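Local coordinates for protein PES4 (Saccharomyces cerevisiae S288C, PDB 6EZ7) that probably binds mRNA 3'-UTRs, with poly(A) and poly(U) as likely targets, through RNA recognition motifs of which this chain is the third, at residues K59-N62 with N63-F66. Residues are numbered along the deposited sequence; the frame is centred on the assembly and turned at random.
Sequences KRYN and NFYF
Y61 turns the edge of its ring onto one face of F64: CD1 of Y61 stands 3.7 Å from CG of F64, toward the rim of that face, while CB of F64 lies in the plane of the tyrosine ring. The planes meet at 88°, a T-shaped stack with centroids 5.2 Å apart. A chi1 of 174° sends the F64 side chain back alongside Y61, and the ring's rotation about CB-CG turns a face to it. Next to the rings the chain reverses in a type II beta turn from Y61 to F64, closed by the hydrogen bond from F64 N to Y61 O (3.0 Å); the donor sits above the carbonyl plane. At the corner, the amides of N62 and N63 stack with planes 25° apart, their ND2 atoms 3.7 Å from each other. OD1 of N62 accepts a hydrogen bond from V73 N. A leucine here would probably leave the V73 N-H without this acceptor, the turn then relying on the backbone bonds of N63 and F64 with L71. F21 and F22 of helix 15-22 meet F64 and Y61 respectively. Polar anchoring thus ties the corner to strand 69-75 of this RRM, while aromatic packing holds the end of helix 51-61 against F64, just ahead of strand 65-66.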
loop_
_atom_site.group_PDB
_atom_site.type_symbol
_atom_site.label_atom_id
_atom_site.label_comp_id
_atom_site.label_asym_id
_atom_site.label_seq_id
_atom_site.Cartn_x
_atom_site.Cartn_y
_atom_site.Cartn_z
ATOM N N LYS A 59 2.419 -9.248 4.143
ATOM C CA LYS A 59 2.351 -10.135 5.300
ATOM C C LYS A 59 2.206 -9.362 6.602
ATOM O O LYS A 59 1.518 -9.805 7.526
ATOM C CB LYS A 59 3.591 -11.032 5.365
ATOM C CG LYS A 59 3.566 -12.190 4.384
ATOM C CD LYS A 59 4.498 -13.309 4.827
ATOM C CE LYS A 59 5.922 -13.082 4.344
ATOM N NZ LYS A 59 6.148 -13.670 2.994
ATOM N N ARG A 60 2.843 -8.202 6.678
ATOM C CA ARG A 60 2.860 -7.455 7.927
ATOM C C ARG A 60 1.699 -6.477 8.070
ATOM O O ARG A 60 1.240 -6.230 9.188
ATOM C CB ARG A 60 4.194 -6.720 8.077
ATOM C CG ARG A 60 5.382 -7.674 8.155
ATOM C CD ARG A 60 6.698 -6.944 8.327
ATOM N NE ARG A 60 6.649 -5.968 9.411
ATOM C CZ ARG A 60 7.666 -5.184 9.752
ATOM N NH1 ARG A 60 8.815 -5.259 9.092
ATOM N NH2 ARG A 60 7.533 -4.322 10.751
ATOM N N TYR A 61 1.199 -5.939 6.960
ATOM C CA TYR A 61 0.217 -4.859 7.059
ATOM C C TYR A 61 -1.188 -5.179 6.558
ATOM O O TYR A 61 -2.104 -4.388 6.777
ATOM C CB TYR A 61 0.734 -3.622 6.328
ATOM C CG TYR A 61 1.724 -2.846 7.156
ATOM C CD1 TYR A 61 1.332 -2.242 8.343
ATOM C CD2 TYR A 61 3.050 -2.723 6.762
ATOM C CE1 TYR A 61 2.228 -1.535 9.116
ATOM C CE2 TYR A 61 3.957 -2.016 7.531
ATOM C CZ TYR A 61 3.539 -1.424 8.705
ATOM O OH TYR A 61 4.433 -0.715 9.476
ATOM N N ASN A 62 -1.385 -6.309 5.892
ATOM C CA ASN A 62 -2.756 -6.670 5.563
ATOM C C ASN A 62 -3.513 -6.872 6.870
ATOM O O ASN A 62 -2.991 -7.486 7.804
ATOM C CB ASN A 62 -2.831 -7.921 4.685
ATOM C CG ASN A 62 -4.195 -8.091 4.046
ATOM O OD1 ASN A 62 -4.888 -7.110 3.781
ATOM N ND2 ASN A 62 -4.592 -9.336 3.805
ATOM N N ASN A 63 -4.720 -6.311 6.937
ATOM C CA ASN A 63 -5.582 -6.364 8.123
ATOM C C ASN A 63 -5.046 -5.572 9.311
ATOM O O ASN A 63 -5.525 -5.717 10.436
ATOM C CB ASN A 63 -5.846 -7.814 8.532
ATOM C CG ASN A 63 -6.649 -8.559 7.493
ATOM O OD1 ASN A 63 -7.650 -8.046 6.992
ATOM N ND2 ASN A 63 -6.206 -9.760 7.145
ATOM N N PHE A 64 -4.071 -4.711 9.046
ATOM C CA PHE A 64 -3.587 -3.768 10.046
ATOM C C PHE A 64 -4.584 -2.621 10.209
ATOM O O PHE A 64 -5.071 -2.067 9.223
ATOM C CB PHE A 64 -2.208 -3.239 9.641
ATOM C CG PHE A 64 -1.680 -2.151 10.531
ATOM C CD1 PHE A 64 -1.063 -2.461 11.732
ATOM C CD2 PHE A 64 -1.765 -0.822 10.146
ATOM C CE1 PHE A 64 -0.564 -1.465 12.546
ATOM C CE2 PHE A 64 -1.267 0.179 10.956
ATOM C CZ PHE A 64 -0.666 -0.142 12.157
ATOM N N TYR A 65 -4.900 -2.282 11.454
ATOM C CA TYR A 65 -5.813 -1.178 11.736
ATOM C C TYR A 65 -5.100 0.156 11.727
ATOM O O TYR A 65 -4.128 0.366 12.458
ATOM C CB TYR A 65 -6.511 -1.369 13.084
ATOM C CG TYR A 65 -7.643 -2.363 13.043
ATOM C CD1 TYR A 65 -8.918 -1.979 12.642
ATOM C CD2 TYR A 65 -7.442 -3.684 13.408
ATOM C CE1 TYR A 65 -9.959 -2.893 12.604
ATOM C CE2 TYR A 65 -8.471 -4.599 13.372
ATOM C CZ TYR A 65 -9.726 -4.200 12.970
ATOM O OH TYR A 65 -10.750 -5.118 12.936
ATOM N N PHE A 66 -5.600 1.062 10.895
ATOM C CA PHE A 66 -5.092 2.418 10.855
ATOM C C PHE A 66 -6.260 3.379 11.021
ATOM O O PHE A 66 -7.161 3.422 10.183
ATOM C CB PHE A 66 -4.344 2.677 9.550
ATOM C CG PHE A 66 -3.855 4.081 9.411
ATOM C CD1 PHE A 66 -3.259 4.726 10.481
ATOM C CD2 PHE A 66 -3.984 4.758 8.212
ATOM C CE1 PHE A 66 -2.805 6.028 10.359
ATOM C CE2 PHE A 66 -3.531 6.055 8.084
ATOM C CZ PHE A 66 -2.940 6.689 9.157
#